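Local coordinates for protein metallo-beta-lactamase (Simiduia agarivorans, PDB 6MFI) that probably hydrolyses beta-lactam antibiotics as a two-zinc metallo-beta-lactamase of subclass B3, at residues A[74-79]-A[176-181]; A[184-189]-A[231-236]; A[209-214]-A[247-252]. All coordinates share one frame; numbering follows the deposited sequence. Where two conformers were deposited one is given.

Contact 1 of 3, residues A[74-79]-A[176-181]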
# COMPACT_ATOMS: atom_id res chain seq x y z
N GLY A 74 -12.61 -14.18 8.14
CA GLY A 74 -11.19 -13.90 8.01
C GLY A 74 -10.93 -12.45 7.63
O GLY A 74 -11.83 -11.68 7.30
N HIS A 75 -9.65 -12.10 7.67
CA HIS A 75 -9.21 -10.74 7.41
C HIS A 75 -8.33 -10.69 6.17
O HIS A 75 -7.76 -11.70 5.74
CB HIS A 75 -8.43 -10.16 8.60
CG HIS A 75 -9.04 -10.48 9.93
ND1 HIS A 75 -10.40 -10.58 10.13
CD2 HIS A 75 -8.47 -10.73 11.14
CE1 HIS A 75 -10.65 -10.87 11.39
NE2 HIS A 75 -9.49 -10.97 12.03
N VAL A 76 -8.24 -9.50 5.59
CA VAL A 76 -7.34 -9.21 4.48
C VAL A 76 -6.29 -8.22 4.98
O VAL A 76 -6.61 -7.25 5.67
CB VAL A 76 -8.09 -8.64 3.26
CG1 VAL A 76 -7.12 -8.35 2.13
CG2 VAL A 76 -9.17 -9.61 2.81
N LEU A 77 -5.03 -8.48 4.64
CA LEU A 77 -3.92 -7.64 5.06
C LEU A 77 -3.14 -7.19 3.83
O LEU A 77 -2.67 -8.03 3.06
CB LEU A 77 -3.00 -8.39 6.03
CG LEU A 77 -1.74 -7.66 6.50
CD1 LEU A 77 -2.11 -6.42 7.30
CD2 LEU A 77 -0.86 -8.58 7.31
N ILE A 78 -3.02 -5.88 3.66
CA ILE A 78 -2.29 -5.30 2.53
C ILE A 78 -0.93 -4.85 3.02
O ILE A 78 -0.82 -4.15 4.04
CB ILE A 78 -3.07 -4.13 1.90
CG1 ILE A 78 -4.56 -4.48 1.79
CG2 ILE A 78 -2.49 -3.79 0.54
CD1 ILE A 78 -5.44 -3.28 1.53
N ASP A 79 0.12 -5.25 2.29
CA ASP A 79 1.51 -4.87 2.55
C ASP A 79 2.03 -5.49 3.85
O ASP A 79 1.27 -5.81 4.76
CB ASP A 79 1.66 -3.35 2.58
CG ASP A 79 1.70 -2.74 1.19
OD1 ASP A 79 1.84 -3.51 0.21
OD2 ASP A 79 1.60 -1.51 1.08
N GLY A 176 -15.56 -13.68 2.65
CA GLY A 176 -16.75 -13.49 3.45
C GLY A 176 -17.52 -12.26 3.02
O GLY A 176 -17.94 -12.15 1.86
N ASN A 177 -17.72 -11.32 3.94
CA ASN A 177 -18.39 -10.06 3.61
C ASN A 177 -17.43 -9.02 3.05
O ASN A 177 -17.89 -7.95 2.63
CB ASN A 177 -19.09 -9.49 4.85
CG ASN A 177 -18.11 -9.06 5.93
OD1 ASN A 177 -17.11 -9.74 6.18
ND2 ASN A 177 -18.40 -7.94 6.57
N LEU A 178 -16.13 -9.30 3.02
CA LEU A 178 -15.16 -8.34 2.52
C LEU A 178 -15.08 -8.39 1.00
O LEU A 178 -15.22 -9.45 0.38
CB LEU A 178 -13.78 -8.61 3.12
CG LEU A 178 -13.77 -8.77 4.64
CD1 LEU A 178 -12.39 -9.19 5.12
CD2 LEU A 178 -14.21 -7.49 5.30
N ARG A 179 -14.85 -7.23 0.40
CA ARG A 179 -14.80 -7.11 -1.06
C ARG A 179 -13.88 -5.96 -1.43
O ARG A 179 -14.17 -4.80 -1.10
CB ARG A 179 -16.20 -6.89 -1.63
CG ARG A 179 -16.23 -6.47 -3.08
CD ARG A 179 -17.39 -7.13 -3.81
NE ARG A 179 -17.58 -6.56 -5.14
CZ ARG A 179 -18.62 -5.80 -5.49
NH1 ARG A 179 -19.56 -5.52 -4.59
NH2 ARG A 179 -18.72 -5.32 -6.72
N LEU A 180 -12.78 -6.28 -2.11
CA LEU A 180 -11.81 -5.30 -2.56
C LEU A 180 -11.63 -5.40 -4.07
O LEU A 180 -11.71 -6.48 -4.64
CB LEU A 180 -10.44 -5.50 -1.88
CG LEU A 180 -10.40 -5.67 -0.36
CD1 LEU A 180 -10.43 -7.15 0.03
CD2 LEU A 180 -9.16 -5.00 0.20
N THR A 181 -11.40 -4.25 -4.70
CA THR A 181 -11.13 -4.19 -6.13
C THR A 181 -9.78 -3.53 -6.35
O THR A 181 -9.48 -2.49 -5.75
CB THR A 181 -12.22 -3.40 -6.87
OG1 THR A 181 -13.50 -3.99 -6.60
CG2 THR A 181 -11.97 -3.41 -8.37
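Val76 faces Leu178 and Leu180 between the two sheets of the alpha-beta/beta-alpha sandwich of the metallo-beta-lactamase fold, where the sheets lie face to face. Strand 74-78 belongs to one sheet and strand 178-184 to the other. Over this short segment the axes approach to 8.8 Å with their directions 25° apart, and no hydrogen bond spans the gap; fit of shape alone makes the contact.

The main bump is CG2 of Val76. With CG1 anti to the backbone N (chi1 -180°), the other methyl is turned back beside that N, and it settles into the notch between two leucine methyls, 3.9 Å from Leu180 CD1 and 4.0 Å from Leu178 CD1. The two leucines approach it differently. Leu180 reaches toward Val76 tip to tip, whereas the side chain of Leu178 runs antiparallel alongside it, so the notch is lined by one methyl head-on and one alongside.

A second interlocking uses the fork of Leu180. Leu180 CD1 meets both methyls of Val76, with Val76 CG1 at 4.1 Å, while CD2 turns toward the next inward-pointing side chain, Ile78, and lies 4.3 Å from its CD1. The fork thus straddles the hollow between Val76 and Ile78. Ile69 from the adjoining strand, together with Trp195 and Trp197 from strand 193-199, continues the apolar layer around them. His75, by contrast, directs its CB out of the sandwich, and its ring meets that of Phe98.

At the start of the strand the filling is done against backbone. Gly74 has backbone angles that only glycine takes comfortably, and the methyl of Leu178 packs on the main chain here: CD1 of Leu178 lies 4.2 Å from His75 CA and, closer still, 3.4 Å from Gly74 O.

Contact 2 of 3, residues A[184-189]-A[231-236]. With ZN (zinc ion), chain C.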
# COMPACT_ATOMS: atom_id res chain seq x y z
N ALA A 184 -4.62 -1.55 -11.59
CA ALA A 184 -3.22 -1.54 -11.99
C ALA A 184 -2.77 -0.10 -12.18
O ALA A 184 -3.17 0.56 -13.15
CB ALA A 184 -3.02 -2.35 -13.26
N THR A 185 -1.94 0.40 -11.26
CA THR A 185 -1.40 1.76 -11.32
C THR A 185 0.13 1.67 -11.32
O THR A 185 0.78 1.97 -10.31
CB THR A 185 -1.89 2.61 -10.15
OG1 THR A 185 -1.51 1.99 -8.91
CG2 THR A 185 -3.40 2.75 -10.20
N PRO A 186 0.72 1.28 -12.44
CA PRO A 186 2.18 1.16 -12.51
C PRO A 186 2.84 2.53 -12.66
O PRO A 186 2.18 3.57 -12.65
CB PRO A 186 2.39 0.29 -13.76
CG PRO A 186 1.25 0.66 -14.64
CD PRO A 186 0.08 0.94 -13.73
N GLY A 187 4.16 2.51 -12.80
CA GLY A 187 4.93 3.73 -12.87
C GLY A 187 6.04 3.75 -11.84
O GLY A 187 7.22 3.81 -12.18
N HIS A 188 5.66 3.69 -10.56
CA HIS A 188 6.65 3.49 -9.51
C HIS A 188 7.27 2.10 -9.62
O HIS A 188 8.49 1.95 -9.46
CB HIS A 188 6.00 3.68 -8.14
CG HIS A 188 6.97 3.61 -7.00
ND1 HIS A 188 7.78 4.67 -6.64
CD2 HIS A 188 7.26 2.61 -6.14
CE1 HIS A 188 8.52 4.32 -5.61
NE2 HIS A 188 8.22 3.08 -5.28
N THR A 189 6.46 1.09 -9.88
CA THR A 189 6.90 -0.26 -10.19
C THR A 189 6.04 -0.77 -11.34
O THR A 189 4.95 -0.24 -11.59
CB THR A 189 6.76 -1.21 -8.99
OG1 THR A 189 5.37 -1.42 -8.70
CG2 THR A 189 7.47 -0.65 -7.76
N LEU A 231 5.26 4.78 -19.70
CA LEU A 231 4.65 6.03 -19.27
C LEU A 231 3.19 6.16 -19.66
O LEU A 231 2.41 6.78 -18.92
CB LEU A 231 5.43 7.22 -19.84
CG LEU A 231 6.79 7.60 -19.23
CD1 LEU A 231 7.83 6.49 -19.33
CD2 LEU A 231 7.31 8.87 -19.89
N GLN A 232 2.79 5.59 -20.80
CA GLN A 232 1.38 5.62 -21.18
C GLN A 232 0.54 4.81 -20.21
O GLN A 232 -0.59 5.20 -19.88
CB GLN A 232 1.22 5.11 -22.61
CG GLN A 232 1.93 5.96 -23.65
CD GLN A 232 1.82 5.38 -25.05
OE1 GLN A 232 2.32 5.96 -26.02
NE2 GLN A 232 1.15 4.24 -25.17
N ALA A 233 1.06 3.66 -19.76
CA ALA A 233 0.37 2.91 -18.72
C ALA A 233 0.44 3.64 -17.38
O ALA A 233 -0.49 3.54 -16.57
CB ALA A 233 0.97 1.51 -18.60
N TYR A 234 1.54 4.36 -17.14
CA TYR A 234 1.62 5.26 -16.00
C TYR A 234 0.50 6.29 -16.04
O TYR A 234 -0.17 6.55 -15.03
CB TYR A 234 2.99 5.95 -16.00
CG TYR A 234 3.49 6.48 -14.67
CD1 TYR A 234 4.82 6.81 -14.50
CD2 TYR A 234 2.62 6.65 -13.60
CE1 TYR A 234 5.29 7.29 -13.29
CE2 TYR A 234 3.08 7.13 -12.38
CZ TYR A 234 4.42 7.45 -12.24
OH TYR A 234 4.88 7.93 -11.04
N ARG A 235 0.27 6.89 -17.22
CA ARG A 235 -0.81 7.86 -17.36
C ARG A 235 -2.17 7.20 -17.20
O ARG A 235 -3.09 7.79 -16.62
CB ARG A 235 -0.73 8.55 -18.73
CG ARG A 235 0.57 9.28 -19.00
CD ARG A 235 0.66 10.59 -18.24
NE ARG A 235 1.31 11.63 -19.04
CZ ARG A 235 2.62 11.72 -19.23
NH1 ARG A 235 3.44 10.83 -18.68
NH2 ARG A 235 3.12 12.70 -19.97
N LEU A 236 -2.32 5.97 -17.71
CA LEU A 236 -3.63 5.31 -17.70
C LEU A 236 -4.08 5.01 -16.27
O LEU A 236 -5.26 5.15 -15.95
CB LEU A 236 -3.57 4.03 -18.53
CG LEU A 236 -4.85 3.63 -19.25
CD1 LEU A 236 -5.30 4.73 -20.20
CD2 LEU A 236 -4.66 2.32 -20.00
ZN ZN C . 8.68 1.76 -3.80
O HOH W 1 -0.47 4.51 -12.89
O HOH W 2 9.46 2.37 -2.08
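Ala233 brings the helix against Pro186, with Ala233 CB lying 4.1 Å from Pro186 CG. Pro186 CG also rests 3.9 Å from Ala233 O, so that the ring leans on both the methyl and the carbonyl of a single helical residue.

The next residue, Tyr234, contributes more. Its CG stands anti to the backbone N (chi1 -156°), which lays the phenol ring along the loop, where CA of Gly187 sits over the centre of one face. This is a CH-pi contact: Gly187 CA is 3.4 Å from the centroid of the Tyr234 ring and only 9° off the normal. A beta-carbon on Gly187 would collide with the ring, so glycine is required for this close approach. Here the metallo-beta-lactamase fold carries one of its metal-binding loops, the turn after strand 178-184, resting against helix 228-242. Directly after the glycine, the imidazole of His188 extends to a zinc ion, its NE2 binding at 2.0 Å; His110, His112 and a water complete that site, while His188 ND1 is hydrogen-bonded to Ser215 O, probably fixing the imidazole's rotation.

Pro186 O approaches the tyrosine ring obliquely, 3.3 Å from Tyr234 CD2. The polar need of this carbonyl is met by a water, which donates to Pro186 O at 2.8 Å and to Tyr234 O at 3.0 Å.

Contact 3 of 3, residues A[209-214]-A[247-252]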
# COMPACT_ATOMS: atom_id res chain seq x y z
N VAL A 209 -9.51 4.10 -0.34
CA VAL A 209 -8.63 3.76 -1.44
C VAL A 209 -7.20 3.73 -0.92
O VAL A 209 -6.73 4.72 -0.35
CB VAL A 209 -8.76 4.73 -2.62
CG1 VAL A 209 -7.64 4.50 -3.63
CG2 VAL A 209 -10.12 4.59 -3.28
N TYR A 210 -6.52 2.60 -1.12
CA TYR A 210 -5.11 2.45 -0.74
C TYR A 210 -4.27 2.69 -2.00
O TYR A 210 -3.83 1.76 -2.68
CB TYR A 210 -4.87 1.07 -0.14
CG TYR A 210 -3.52 0.89 0.51
CD1 TYR A 210 -3.06 1.78 1.48
CD2 TYR A 210 -2.70 -0.18 0.17
CE1 TYR A 210 -1.82 1.61 2.07
CE2 TYR A 210 -1.47 -0.36 0.76
CZ TYR A 210 -1.03 0.53 1.71
OH TYR A 210 0.20 0.35 2.30
N ALA A 211 -4.06 3.96 -2.31
CA ALA A 211 -3.36 4.35 -3.52
C ALA A 211 -1.86 4.11 -3.39
O ALA A 211 -1.26 4.44 -2.36
CB ALA A 211 -3.63 5.82 -3.85
N ASP A 212 -1.26 3.56 -4.44
CA ASP A 212 0.16 3.25 -4.43
C ASP A 212 0.99 4.53 -4.36
O ASP A 212 0.49 5.64 -4.56
CB ASP A 212 0.53 2.44 -5.68
CG ASP A 212 1.95 1.92 -5.64
OD1 ASP A 212 2.23 1.02 -4.82
OD2 ASP A 212 2.79 2.41 -6.43
N SER A 213 2.28 4.36 -4.06
CA SER A 213 3.19 5.50 -3.95
C SER A 213 3.18 6.33 -5.23
O SER A 213 3.11 7.56 -5.18
CB SER A 213 4.60 5.02 -3.62
OG SER A 213 4.60 4.26 -2.42
N LEU A 214 3.26 5.67 -6.39
CA LEU A 214 3.15 6.30 -7.70
C LEU A 214 4.24 7.34 -7.95
O LEU A 214 4.18 8.05 -8.96
CB LEU A 214 1.77 6.94 -7.89
CG LEU A 214 0.58 5.98 -7.91
CD1 LEU A 214 -0.68 6.70 -8.32
CD2 LEU A 214 0.84 4.81 -8.84
N ASP A 247 -13.50 8.38 -0.84
CA ASP A 247 -13.77 9.30 0.26
C ASP A 247 -12.61 9.41 1.25
O ASP A 247 -12.40 10.48 1.82
CB ASP A 247 -15.03 8.86 1.02
CG ASP A 247 -16.23 8.69 0.11
OD1 ASP A 247 -16.48 9.59 -0.72
OD2 ASP A 247 -16.92 7.66 0.23
N LEU A 248 -11.86 8.32 1.45
CA LEU A 248 -10.74 8.30 2.38
C LEU A 248 -9.52 7.74 1.65
O LEU A 248 -9.63 6.72 0.96
CB LEU A 248 -11.07 7.46 3.62
CG LEU A 248 -10.25 7.67 4.89
CD1 LEU A 248 -11.07 7.29 6.11
CD2 LEU A 248 -8.96 6.86 4.86
N LEU A 249 -8.38 8.39 1.81
CA LEU A 249 -7.16 8.03 1.11
C LEU A 249 -6.11 7.50 2.09
O LEU A 249 -5.91 8.06 3.17
CB LEU A 249 -6.58 9.23 0.34
CG LEU A 249 -5.36 8.94 -0.53
CD1 LEU A 249 -5.73 8.09 -1.72
CD2 LEU A 249 -4.71 10.24 -0.98
N LEU A 250 -5.46 6.41 1.70
CA LEU A 250 -4.37 5.81 2.47
C LEU A 250 -3.21 5.51 1.54
O LEU A 250 -3.40 5.16 0.37
CB LEU A 250 -4.83 4.53 3.18
CG LEU A 250 -5.78 4.71 4.36
CD1 LEU A 250 -6.27 3.36 4.87
CD2 LEU A 250 -5.12 5.50 5.48
N THR A 251 -2.00 5.63 2.06
CA THR A 251 -0.79 5.48 1.26
C THR A 251 0.21 4.57 1.96
O THR A 251 0.31 4.59 3.19
CB THR A 251 -0.14 6.83 0.97
OG1 THR A 251 0.03 7.56 2.19
CG2 THR A 251 -1.00 7.65 0.01
N PRO A 252 0.96 3.77 1.20
CA PRO A 252 1.98 2.91 1.83
C PRO A 252 3.02 3.70 2.62
O PRO A 252 3.50 3.22 3.66
CB PRO A 252 2.61 2.18 0.63
CG PRO A 252 1.56 2.22 -0.42
CD PRO A 252 0.86 3.54 -0.25
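Val209 is bonded through its backbone to both Leu248 and Leu250, in a parallel pair of strands. Val209 N donates to Leu248 O at 2.9 Å, and Leu250 N donates to Val209 O at the same length. The ladder frays at its next rung, where Ala211 N to Leu250 O is weak, bent to 124° at the hydrogen.

Past this point the chain turns. Asp212 OD2 takes the backbone N of Leu214 at 3.3 Å, from above the carboxylate plane, forming an Asx turn, while OD1 accepts from ND1 of the zinc ligand His110. Asp212 is therefore a second-shell residue that probably orients that imidazole.

Tyr210 carries the packing on one face of the sheet. Its CG is anti to the backbone N (chi1 -170°), which sends the ring along the neighbouring strand: Leu250 CB meets the ring edge in its plane, 3.7 Å from Tyr210 CD1, and farther out Tyr210 OH lies 3.2 Å from Pro252 CA. The proline ring packs through its CG on Tyr210 CZ. The hydroxyl is hydrogen-bonded to Asp79, just beyond strand 74-78 of the other sheet. On the face carrying Val209 and Leu249, CD1 of Leu249 reaches past the strand end to Ala211 CB, 3.8 Å away.

The two strands are the ends of a beta-alpha-beta unit whose helix, 228-242, touches Val209 and Ala211 through Leu241. Helix 274-291 lies against Val209 and Leu249, and strand 193-199 flanks strand 206-210 on the side away from 248-250.

How the contacts relate
Contact 3 is the most central: every touching residue is buried, and two strands of one sheet are joined by backbone bonds and side-chain packing. Contact 1, buried between the sheets, is purely apolar and joins one to the other. Contact 2 sets a loop against a helix by a glycine-on-ring contact and a bridging water, running from buried Gly187 and Tyr234 to partly exposed Pro186 and Ala233. Helix 228-242 connects the two strands of contact 3, and both contacts reach the zinc site, contact 2 with a direct ligand and contact 3 with a second-shell carboxylate. Contact 1 lies farther from the metals but touches contact 3, Ile78 CG2 packing 3.6 Å from Tyr210 CE2.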